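Local coordinates for sugar phosphate isomerase/epimerase (Parabacteroides distasonis, PDB 3OBE), which probably acts as an isomerase or epimerase, perhaps on sugar phosphates, and is built on a xylose isomerase-like TIM barrel, at residues S94-P99 with M214-V219; E150-A155 with W166-H171; D52-G57 with L242-D247; R102-E107 with M131-L136. One frame throughout, in Å; residues are numbered along the deposited sequence.

Interaction 1: S94-P99 with M214-V219; sequences SSHLTP and MFELDV. With EOH (ethanol), chain H.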
# COMPACT_ATOMS: atom_id res chain seq x y z
N SER A 94 5.85 -0.30 5.98
CA SER A 94 5.14 0.70 5.27
C SER A 94 4.03 1.32 6.11
O SER A 94 3.71 0.81 7.18
CB SER A 94 4.61 0.10 3.96
OG SER A 94 4.03 1.06 3.11
N SER A 95 3.45 2.39 5.60
CA SER A 95 2.43 3.13 6.29
C SER A 95 1.60 3.88 5.27
O SER A 95 2.14 4.47 4.36
CB SER A 95 3.10 4.10 7.27
OG SER A 95 2.14 4.96 7.84
N HIS A 96 0.29 3.77 5.42
CA HIS A 96 -0.65 4.55 4.61
C HIS A 96 -1.04 5.84 5.35
O HIS A 96 -1.52 5.79 6.52
CB HIS A 96 -1.93 3.74 4.41
CG HIS A 96 -1.90 2.85 3.21
ND1 HIS A 96 -3.04 2.35 2.65
CD2 HIS A 96 -0.87 2.41 2.43
CE1 HIS A 96 -2.73 1.59 1.62
NE2 HIS A 96 -1.43 1.65 1.43
N LEU A 97 -0.90 6.99 4.68
CA LEU A 97 -1.28 8.27 5.25
C LEU A 97 -1.66 9.23 4.16
O LEU A 97 -1.11 9.22 3.04
CB LEU A 97 -0.15 8.86 6.12
CG LEU A 97 1.16 9.27 5.44
CD1 LEU A 97 2.07 10.01 6.48
CD2 LEU A 97 1.92 8.11 4.85
N THR A 98 -2.60 10.10 4.51
CA THR A 98 -3.15 11.10 3.59
C THR A 98 -3.21 12.44 4.33
O THR A 98 -3.68 12.49 5.47
CB THR A 98 -4.60 10.71 3.21
OG1 THR A 98 -4.60 9.39 2.59
CG2 THR A 98 -5.30 11.79 2.34
N PRO A 99 -2.70 13.55 3.71
CA PRO A 99 -2.88 14.83 4.37
C PRO A 99 -4.33 15.19 4.66
O PRO A 99 -5.21 14.84 3.90
CB PRO A 99 -2.27 15.82 3.35
CG PRO A 99 -1.36 14.98 2.48
CD PRO A 99 -2.07 13.69 2.40
N MSE A 214 7.13 6.18 -6.30
CA MSE A 214 6.78 4.87 -6.83
C MSE A 214 5.29 4.62 -6.56
O MSE A 214 4.58 5.48 -6.00
CB MSE A 214 7.68 3.79 -6.22
CG MSE A 214 7.68 3.70 -4.69
SE MSE A 214 6.19 2.66 -4.00
CE MSE A 214 6.70 2.82 -2.12
N PHE A 215 4.80 3.47 -7.03
CA PHE A 215 3.40 3.13 -7.01
C PHE A 215 3.22 1.79 -6.32
O PHE A 215 4.00 0.83 -6.55
CB PHE A 215 2.78 3.17 -8.43
CG PHE A 215 2.69 4.60 -8.98
CD1 PHE A 215 3.81 5.21 -9.53
CD2 PHE A 215 1.55 5.37 -8.81
CE1 PHE A 215 3.76 6.51 -9.94
CE2 PHE A 215 1.51 6.70 -9.26
CZ PHE A 215 2.61 7.26 -9.80
N GLU A 216 2.19 1.75 -5.49
CA GLU A 216 1.74 0.51 -4.83
C GLU A 216 0.53 0.07 -5.60
O GLU A 216 -0.58 0.58 -5.41
CB GLU A 216 1.43 0.77 -3.36
CG GLU A 216 0.91 -0.44 -2.52
CD GLU A 216 0.83 -0.11 -1.09
OE1 GLU A 216 -0.03 0.69 -0.75
OE2 GLU A 216 1.56 -0.75 -0.28
N LEU A 217 0.75 -0.85 -6.51
CA LEU A 217 -0.29 -1.26 -7.45
C LEU A 217 -1.28 -2.16 -6.74
O LEU A 217 -0.92 -3.22 -6.27
CB LEU A 217 0.28 -1.99 -8.65
CG LEU A 217 -0.76 -2.45 -9.66
CD1 LEU A 217 -1.65 -1.25 -10.15
CD2 LEU A 217 -0.11 -3.21 -10.76
N ASP A 218 -2.51 -1.68 -6.69
CA ASP A 218 -3.62 -2.53 -6.19
C ASP A 218 -4.16 -3.38 -7.32
O ASP A 218 -4.85 -2.90 -8.20
CB ASP A 218 -4.75 -1.77 -5.53
CG ASP A 218 -5.52 -2.70 -4.60
OD1 ASP A 218 -6.12 -3.65 -5.17
OD2 ASP A 218 -5.46 -2.52 -3.35
N VAL A 219 -3.74 -4.65 -7.33
CA VAL A 219 -4.08 -5.50 -8.46
C VAL A 219 -5.58 -5.75 -8.52
O VAL A 219 -6.17 -5.87 -9.61
CB VAL A 219 -3.25 -6.80 -8.46
CG1 VAL A 219 -1.79 -6.45 -8.66
CG2 VAL A 219 -3.50 -7.65 -7.18
C1 EOH H . -5.53 2.40 5.15
C2 EOH H . -6.59 3.25 5.86
O EOH H . -5.15 2.97 3.88
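Near the C-terminal ends of strands 91-95 and 213-218 of a xylose isomerase-like TIM barrel, His-96 and Glu-216 reach across the interior and meet in a His-carboxylate hydrogen bond. The backbones stand well apart, with 10.5 Å between His-96 CA and Glu-216 CA, and long side chains span the gap. CG of Glu-216 is anti to the backbone N (chi1 179°) and the chain stays extended beyond, which carries the carboxylate inward. There OE1 of Glu-216 accepts a hydrogen bond from NE2 of His-96 at 2.8 Å on its syn lone pair, nearly straight at 172°. Histidine suits the place because its flat ring offers NE2 at the edge: OE1 lies close to the imidazole plane, whereas the carboxylate is turned 55° from it. ND1 of His-96 donates to O of an ethanol molecule at 2.5 Å, and a phosphate ion lies about 3 Å from the side chain; both probably come from the crystallisation liquor, though such molecules often mark pockets. The rings of His-169 and His-244 pack round the imidazole. Inward-pointing polar groups where strands pass into loops are typical of the pocket at the mouth of a TIM barrel.

Interaction 2: E150-A155 with W166-H171; sequences EIFNRA and WGYHNH. With PO4 (phosphate ion), chain C.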
# COMPACT_ATOMS: atom_id res chain seq x y z
N GLU A 150 2.93 17.07 -9.14
CA GLU A 150 3.98 17.95 -8.66
C GLU A 150 4.09 17.90 -7.14
O GLU A 150 5.18 17.90 -6.60
CB GLU A 150 3.74 19.38 -9.09
CG GLU A 150 3.87 19.55 -10.58
CD GLU A 150 3.57 20.92 -11.07
OE1 GLU A 150 3.53 21.89 -10.27
OE2 GLU A 150 3.42 21.03 -12.34
N ILE A 151 2.95 17.85 -6.47
CA ILE A 151 2.88 17.72 -5.01
C ILE A 151 3.43 16.35 -4.56
O ILE A 151 4.18 16.27 -3.59
CB ILE A 151 1.43 17.89 -4.53
CG1 ILE A 151 1.02 19.37 -4.70
CG2 ILE A 151 1.31 17.40 -3.08
CD1 ILE A 151 -0.49 19.71 -4.62
N PHE A 152 3.07 15.29 -5.27
CA PHE A 152 3.64 13.94 -5.02
C PHE A 152 5.16 13.91 -5.17
O PHE A 152 5.83 13.35 -4.34
CB PHE A 152 2.99 12.90 -5.92
CG PHE A 152 1.54 12.58 -5.60
CD1 PHE A 152 0.88 13.06 -4.49
CD2 PHE A 152 0.87 11.74 -6.45
CE1 PHE A 152 -0.42 12.67 -4.23
CE2 PHE A 152 -0.40 11.33 -6.20
CZ PHE A 152 -1.06 11.81 -5.09
N ASN A 153 5.69 14.52 -6.24
CA ASN A 153 7.14 14.68 -6.42
C ASN A 153 7.80 15.34 -5.21
O ASN A 153 8.78 14.84 -4.70
CB ASN A 153 7.45 15.45 -7.68
CG ASN A 153 7.42 14.59 -8.92
OD1 ASN A 153 7.55 13.39 -8.88
ND2 ASN A 153 7.28 15.26 -10.07
N ARG A 154 7.22 16.43 -4.74
CA ARG A 154 7.76 17.15 -3.61
C ARG A 154 7.72 16.30 -2.37
O ARG A 154 8.63 16.32 -1.60
CB ARG A 154 7.02 18.48 -3.39
CG ARG A 154 7.32 19.52 -4.49
CD ARG A 154 6.27 20.63 -4.48
NE ARG A 154 6.46 21.55 -3.37
CZ ARG A 154 6.79 22.84 -3.48
NH1 ARG A 154 6.97 23.41 -4.66
NH2 ARG A 154 6.89 23.58 -2.39
N ALA A 155 6.65 15.54 -2.18
CA ALA A 155 6.57 14.62 -1.04
C ALA A 155 7.68 13.58 -1.10
O ALA A 155 8.34 13.28 -0.08
CB ALA A 155 5.22 13.95 -1.03
N TRP A 166 8.58 7.20 -1.09
CA TRP A 166 7.19 7.66 -1.18
C TRP A 166 6.50 6.94 -2.30
O TRP A 166 7.05 6.84 -3.40
CB TRP A 166 7.14 9.17 -1.39
CG TRP A 166 5.77 9.75 -1.20
CD1 TRP A 166 5.31 10.31 -0.05
CD2 TRP A 166 4.69 9.81 -2.14
NE1 TRP A 166 4.01 10.72 -0.21
CE2 TRP A 166 3.61 10.46 -1.49
CE3 TRP A 166 4.52 9.41 -3.47
CZ2 TRP A 166 2.38 10.65 -2.11
CZ3 TRP A 166 3.34 9.65 -4.08
CH2 TRP A 166 2.27 10.23 -3.41
N GLY A 167 5.25 6.50 -2.07
CA GLY A 167 4.45 5.84 -3.07
C GLY A 167 2.98 6.22 -3.03
O GLY A 167 2.52 6.81 -2.07
N TYR A 168 2.27 5.81 -4.08
CA TYR A 168 0.86 6.10 -4.28
C TYR A 168 0.09 4.80 -4.53
O TYR A 168 0.48 4.01 -5.40
CB TYR A 168 0.64 7.06 -5.45
CG TYR A 168 -0.80 7.40 -5.63
CD1 TYR A 168 -1.42 8.26 -4.76
CD2 TYR A 168 -1.60 6.73 -6.59
CE1 TYR A 168 -2.73 8.54 -4.87
CE2 TYR A 168 -2.93 7.00 -6.69
CZ TYR A 168 -3.48 7.92 -5.83
OH TYR A 168 -4.82 8.26 -5.92
N HIS A 169 -0.97 4.59 -3.76
CA HIS A 169 -1.80 3.38 -3.82
C HIS A 169 -3.12 3.71 -4.46
O HIS A 169 -3.86 4.59 -3.98
CB HIS A 169 -2.01 2.84 -2.41
CG HIS A 169 -2.98 1.71 -2.33
ND1 HIS A 169 -4.00 1.70 -1.42
CD2 HIS A 169 -3.06 0.54 -3.02
CE1 HIS A 169 -4.70 0.58 -1.57
NE2 HIS A 169 -4.16 -0.15 -2.53
N ASN A 170 -3.39 3.04 -5.57
CA ASN A 170 -4.59 3.23 -6.33
C ASN A 170 -5.78 2.40 -5.81
O ASN A 170 -5.60 1.37 -5.15
CB ASN A 170 -4.43 2.81 -7.82
CG ASN A 170 -4.11 1.36 -7.97
OD1 ASN A 170 -2.98 0.95 -7.71
ND2 ASN A 170 -5.08 0.56 -8.37
N HIS A 171 -6.99 2.81 -6.19
CA HIS A 171 -8.17 1.93 -6.15
C HIS A 171 -8.64 1.83 -7.61
O HIS A 171 -7.80 1.56 -8.45
CB HIS A 171 -9.18 2.45 -5.17
CG HIS A 171 -8.64 2.44 -3.76
ND1 HIS A 171 -7.68 3.34 -3.34
CD2 HIS A 171 -8.85 1.58 -2.73
CE1 HIS A 171 -7.36 3.05 -2.08
NE2 HIS A 171 -8.04 1.98 -1.70
P PO4 C . -7.07 0.97 1.70
O1 PO4 C . -7.82 0.40 2.90
O2 PO4 C . -7.78 0.49 0.47
O3 PO4 C . -5.66 0.31 1.80
O4 PO4 C . -6.88 2.45 1.78
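Trp-166 carries its CG anti to the backbone N (chi1 -168°) and Tyr-168 does likewise, which sends both rings outward from the strand to the helix, while Phe-152 answers with CG anti to its carbonyl carbon. They form an aromatic cluster within a beta-alpha-beta unit of the barrel, in which helix 142-160 links strands 130-133 and 165-169 and packs over the second of them. The axes of helix 150-155 and strand 166-169 come within 8.7 Å. Closest is the corner of the indole: CH2 of Trp-166 sits over one face of the phenyl ring, near its rim, 3.3 Å from CG of Phe-152. The two six-membered rings are inclined at 41° and meet obliquely. Farther along the same phenyl ring, CE2 of Phe-152 touches CD1 of Tyr-168 at 3.5 Å, again at a slant, with 32° between the planes. One turn on, a small residue is what fits: the methyl of Ala-155 lies over the face of the five-membered indole ring in a CH-pi contact, CB being 3.8 Å from the ring centroid. Large flat side chains thus fill the interface, and the phenol of Tyr-168 has its polar partner in Glu-174. Past the strand end the chain turns into the pocket. ND2 of Asn-170 donates to the backbone O of His-171 at 2.9 Å, in the carbonyl plane, and NE2 of His-171 donates to O2 of a phosphate ion at 2.6 Å, with that oxygen at the edge of the imidazole.

Interaction 3: D52-G57 with L242-D247; sequences DLEIFG and LLHIKD. With EOH (ethanol), chain G.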
# COMPACT_ATOMS: atom_id res chain seq x y z
N ASP A 52 5.89 -8.63 7.60
CA ASP A 52 5.89 -7.22 7.41
C ASP A 52 4.49 -6.65 7.59
O ASP A 52 3.52 -7.29 7.21
CB ASP A 52 6.33 -6.92 5.99
CG ASP A 52 7.81 -7.03 5.82
OD1 ASP A 52 8.34 -8.17 5.82
OD2 ASP A 52 8.46 -5.95 5.75
N LEU A 53 4.41 -5.46 8.16
CA LEU A 53 3.16 -4.72 8.30
C LEU A 53 3.21 -3.41 7.57
O LEU A 53 4.22 -2.70 7.60
CB LEU A 53 2.87 -4.45 9.77
CG LEU A 53 2.76 -5.67 10.70
CD1 LEU A 53 2.42 -5.24 12.18
CD2 LEU A 53 1.77 -6.73 10.20
N GLU A 54 2.07 -3.07 6.97
CA GLU A 54 1.81 -1.71 6.50
C GLU A 54 0.69 -1.16 7.36
O GLU A 54 -0.38 -1.78 7.47
CB GLU A 54 1.45 -1.70 5.00
CG GLU A 54 1.16 -0.31 4.44
CD GLU A 54 0.78 -0.40 2.99
OE1 GLU A 54 -0.34 -0.89 2.75
OE2 GLU A 54 1.61 0.01 2.11
N ILE A 55 0.98 -0.08 8.08
CA ILE A 55 0.03 0.43 9.06
C ILE A 55 -0.79 1.60 8.48
O ILE A 55 -0.78 1.85 7.26
CB ILE A 55 0.75 0.77 10.40
CG1 ILE A 55 1.77 1.87 10.20
CG2 ILE A 55 1.37 -0.56 10.99
CD1 ILE A 55 2.25 2.47 11.50
N PHE A 56 -1.54 2.26 9.35
CA PHE A 56 -2.44 3.33 9.02
C PHE A 56 -2.61 4.17 10.27
O PHE A 56 -2.19 3.79 11.35
CB PHE A 56 -3.77 2.75 8.51
CG PHE A 56 -4.57 2.07 9.56
CD1 PHE A 56 -4.32 0.76 9.91
CD2 PHE A 56 -5.57 2.76 10.25
CE1 PHE A 56 -5.08 0.13 10.91
CE2 PHE A 56 -6.32 2.13 11.26
CZ PHE A 56 -6.06 0.83 11.58
N GLY A 57 -3.29 5.30 10.14
CA GLY A 57 -3.80 6.00 11.32
C GLY A 57 -2.97 7.19 11.78
O GLY A 57 -3.23 7.76 12.83
N LEU A 242 5.73 -1.78 -5.11
CA LEU A 242 4.93 -2.57 -4.17
C LEU A 242 3.65 -3.02 -4.86
O LEU A 242 3.13 -2.36 -5.78
CB LEU A 242 4.57 -1.74 -2.92
CG LEU A 242 5.66 -1.18 -2.05
CD1 LEU A 242 5.06 -0.22 -1.01
CD2 LEU A 242 6.48 -2.30 -1.41
N LEU A 243 3.08 -4.12 -4.37
CA LEU A 243 1.71 -4.44 -4.68
C LEU A 243 0.89 -4.44 -3.40
O LEU A 243 1.40 -4.77 -2.31
CB LEU A 243 1.56 -5.83 -5.28
CG LEU A 243 2.40 -6.16 -6.53
CD1 LEU A 243 2.24 -7.64 -7.00
CD2 LEU A 243 2.10 -5.15 -7.66
N HIS A 244 -0.40 -4.16 -3.58
CA HIS A 244 -1.41 -4.68 -2.67
C HIS A 244 -2.00 -5.94 -3.28
O HIS A 244 -2.39 -5.94 -4.47
CB HIS A 244 -2.51 -3.69 -2.38
CG HIS A 244 -2.33 -2.99 -1.08
ND1 HIS A 244 -3.37 -2.59 -0.28
CD2 HIS A 244 -1.20 -2.59 -0.45
CE1 HIS A 244 -2.91 -1.99 0.80
NE2 HIS A 244 -1.58 -1.95 0.71
N ILE A 245 -2.01 -7.00 -2.48
CA ILE A 245 -2.59 -8.28 -2.86
C ILE A 245 -3.93 -8.38 -2.15
O ILE A 245 -4.01 -8.44 -0.90
CB ILE A 245 -1.64 -9.47 -2.51
CG1 ILE A 245 -0.36 -9.39 -3.38
CG2 ILE A 245 -2.36 -10.84 -2.65
CD1 ILE A 245 -0.63 -9.60 -4.92
N LYS A 246 -4.98 -8.32 -2.97
CA LYS A 246 -6.35 -8.25 -2.54
C LYS A 246 -7.20 -9.08 -3.49
O LYS A 246 -6.86 -9.26 -4.67
CB LYS A 246 -6.85 -6.79 -2.49
CG LYS A 246 -8.31 -6.72 -1.93
CD LYS A 246 -8.81 -5.35 -1.78
CE LYS A 246 -10.21 -5.37 -1.22
NZ LYS A 246 -11.15 -6.33 -1.90
N ASP A 247 -8.27 -9.66 -2.96
CA ASP A 247 -9.20 -10.48 -3.74
C ASP A 247 -10.59 -10.12 -3.22
O ASP A 247 -10.74 -9.14 -2.50
CB ASP A 247 -8.83 -11.94 -3.53
CG ASP A 247 -9.29 -12.86 -4.65
OD1 ASP A 247 -10.33 -12.57 -5.28
OD2 ASP A 247 -8.62 -13.95 -4.84
C1 EOH G . -3.12 2.35 13.71
C2 EOH G . -3.88 1.39 14.58
O EOH G . -1.83 1.92 13.38
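Glu-54 meets His-244 across the inside of the barrel, and its side chain can be followed from root to tip. The bond from CA to CB points toward segment 242-247; CG is anti to the backbone N (chi1 180°), and the extended chain delivers the carboxylate to the middle, where CD comes 3.6 Å from NE2 of His-244. OE1 of Glu-54 accepts a hydrogen bond from NE2 of His-244 at 2.6 Å on its syn lone pair, with an angle of 163°. The oxygen lies almost in the imidazole plane, at the ring edge, although the carboxylate is turned 38° from it. OE1 is also held by Gln-26 NE2, while OE2 is hydrogen-bonded to Ser-94 OG and also lies close to the Glu-216 carboxylate. An alanine here would remove the carboxylate and would probably leave NE2 of His-244 and OG of Ser-94 without this acceptor, Gln-26 NE2 with Ile-55 O alone of the two acceptors described, and the imidazole with one restraint fewer. Farther along segment 242-247, NZ of Lys-246 reaches O of Asp-247 at 2.9 Å and forms a salt bridge with Glu-279. On the other segment an ethanol, probably a crystallisation molecule, lies over the face of the Phe-56 ring, its O weakly bonded to Phe-56 O at 2.8 Å. Gly-57 suits its place, since at its backbone angles a CB would be jammed against the carbonyl O of Phe-56. The chemistry implies a carboxylate held by Gln-26 and Ser-94, which presents OE1 to the imidazole, consistent with a polar site within the barrel.

Interaction 4: R102-E107 with M131-L136; sequences REYTKE and MVQPSL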
# COMPACT_ATOMS: atom_id res chain seq x y z
N ARG A 102 -7.11 19.05 1.76
CA ARG A 102 -7.69 18.42 0.54
C ARG A 102 -7.55 19.23 -0.76
O ARG A 102 -7.87 18.73 -1.86
CB ARG A 102 -9.15 18.10 0.76
CG ARG A 102 -9.42 17.04 1.79
CD ARG A 102 -10.88 17.04 2.08
NE ARG A 102 -11.23 16.07 3.12
CZ ARG A 102 -11.91 14.94 2.92
NH1 ARG A 102 -12.32 14.55 1.71
NH2 ARG A 102 -12.13 14.15 3.96
N GLU A 103 -7.02 20.44 -0.64
CA GLU A 103 -6.93 21.37 -1.78
C GLU A 103 -5.59 21.24 -2.48
O GLU A 103 -4.60 21.85 -2.06
CB GLU A 103 -7.10 22.79 -1.27
CG GLU A 103 -8.41 23.03 -0.53
CD GLU A 103 -9.63 23.03 -1.45
OE1 GLU A 103 -9.48 23.41 -2.63
OE2 GLU A 103 -10.73 22.67 -0.97
N TYR A 104 -5.54 20.45 -3.55
CA TYR A 104 -4.31 20.21 -4.26
C TYR A 104 -4.03 21.30 -5.31
O TYR A 104 -4.33 21.15 -6.51
CB TYR A 104 -4.27 18.81 -4.86
CG TYR A 104 -4.08 17.74 -3.80
CD1 TYR A 104 -5.12 17.38 -2.96
CD2 TYR A 104 -2.89 17.04 -3.70
CE1 TYR A 104 -4.92 16.43 -1.97
CE2 TYR A 104 -2.69 16.11 -2.75
CZ TYR A 104 -3.70 15.79 -1.89
OH TYR A 104 -3.47 14.84 -0.93
N THR A 105 -3.50 22.41 -4.83
CA THR A 105 -3.22 23.60 -5.65
C THR A 105 -1.76 23.97 -5.58
O THR A 105 -1.06 23.65 -4.62
CB THR A 105 -4.07 24.81 -5.17
OG1 THR A 105 -3.65 25.16 -3.83
CG2 THR A 105 -5.50 24.49 -5.22
N LYS A 106 -1.28 24.67 -6.60
CA LYS A 106 0.11 25.15 -6.59
C LYS A 106 0.39 26.01 -5.35
O LYS A 106 1.45 25.93 -4.73
CB LYS A 106 0.40 25.92 -7.87
CG LYS A 106 0.47 25.03 -9.07
CD LYS A 106 0.78 25.78 -10.33
CE LYS A 106 0.51 24.93 -11.59
N GLU A 107 -0.58 26.82 -4.97
CA GLU A 107 -0.42 27.72 -3.85
C GLU A 107 -0.19 26.99 -2.52
O GLU A 107 0.45 27.55 -1.61
CB GLU A 107 -1.66 28.61 -3.72
CG GLU A 107 -1.80 29.66 -4.82
CD GLU A 107 -2.16 29.10 -6.23
OE1 GLU A 107 -2.81 28.00 -6.36
OE2 GLU A 107 -1.78 29.82 -7.22
N MSE A 131 6.45 5.09 2.61
CA MSE A 131 5.27 5.90 3.07
C MSE A 131 4.39 6.07 1.86
O MSE A 131 4.88 6.49 0.81
CB MSE A 131 5.73 7.23 3.60
CG MSE A 131 6.44 7.19 4.93
SE MSE A 131 7.50 8.81 5.27
CE MSE A 131 6.05 10.09 5.35
N VAL A 132 3.11 5.75 1.97
CA VAL A 132 2.24 5.63 0.81
C VAL A 132 0.95 6.40 1.05
O VAL A 132 0.30 6.22 2.10
CB VAL A 132 1.93 4.17 0.54
CG1 VAL A 132 0.78 3.96 -0.57
CG2 VAL A 132 3.21 3.47 0.13
N GLN A 133 0.58 7.23 0.08
CA GLN A 133 -0.71 7.87 0.05
C GLN A 133 -1.70 7.02 -0.71
O GLN A 133 -1.46 6.73 -1.87
CB GLN A 133 -0.66 9.26 -0.57
CG GLN A 133 -2.05 9.95 -0.61
CD GLN A 133 -1.99 11.43 -0.86
OE1 GLN A 133 -1.03 12.10 -0.48
NE2 GLN A 133 -3.04 11.98 -1.48
N PRO A 134 -2.84 6.68 -0.07
CA PRO A 134 -3.80 5.77 -0.74
C PRO A 134 -5.10 6.46 -1.14
O PRO A 134 -6.13 5.81 -1.34
CB PRO A 134 -4.07 4.75 0.37
CG PRO A 134 -4.13 5.61 1.61
CD PRO A 134 -3.01 6.65 1.40
N SER A 135 -5.05 7.77 -1.26
CA SER A 135 -6.26 8.60 -1.40
C SER A 135 -6.11 9.50 -2.61
O SER A 135 -5.15 10.28 -2.73
CB SER A 135 -6.42 9.44 -0.16
OG SER A 135 -6.56 8.62 0.98
N LEU A 136 -7.05 9.35 -3.53
CA LEU A 136 -7.10 10.09 -4.80
C LEU A 136 -7.68 11.47 -4.62
O LEU A 136 -8.82 11.60 -4.16
CB LEU A 136 -8.00 9.32 -5.80
CG LEU A 136 -8.14 9.87 -7.24
CD1 LEU A 136 -6.82 10.01 -7.97
CD2 LEU A 136 -9.02 8.89 -8.02
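The hydroxyl of Tyr-104 and the amide of Gln-133 approach from opposite directions, with ring and amide planes 58° apart, NE2 of Gln-133 donating to OH of Tyr-104 at 2.9 Å. The bond is bent, at 147°, and the hydroxyl oxygen is tilted out of the amide plane. A straighter bond runs from NE2 of Gln-133 to the backbone O of Ser-135 at 3.0 Å, and the carboxamide grips its own loop with one N-H while reaching the tyrosine with the other. Glutamine suits this place because its extended chain, with CG anti to the backbone N (chi1 180°), brings two donors to the same spot. A leucine in its place would probably leave the tyrosine hydroxyl and Ser-135 O without their shared donor and take away one of the ties on the loop after the strand. Farther out, Trp-116 and Phe-152 pack on the Gln-133 side chain, while Phe-112, Val-148 and Ile-151 flank the phenol ring. Tyr-104 is the centre of an inverse gamma turn, closed by a weak bond from Thr-105 N to Glu-103 O; Asn-108 bonds to Glu-103 and Thr-105. A loop leading into a helix, pinned to the end of the next strand, belongs to the beta-alpha connections of a TIM barrel.

Overall arrangement
From the N terminus, strand 52-55 opens the longest loop, which interaction 3 closes only at 242-247. Within it 94-99 opens a second loop, closed by interaction 1 at 214-219, and that one in turn encloses two short loops in series: interaction 4 (102-107 to 131-136), then interaction 2 (150-155 to 166-171). None cross. Interactions 1 and 3 span the barrel interior between non-adjacent strands and touch through Ser-94 and Glu-54, whereas 2 and 4 tie a helix and a loop to neighbouring strands, which are joined by backbone bonds such as Gly-167 N to Met-131 O. Backbone bonding of Ser-95 to Val-132 links interactions 1 and 4 and brings strands 91-95 and 130-133 together.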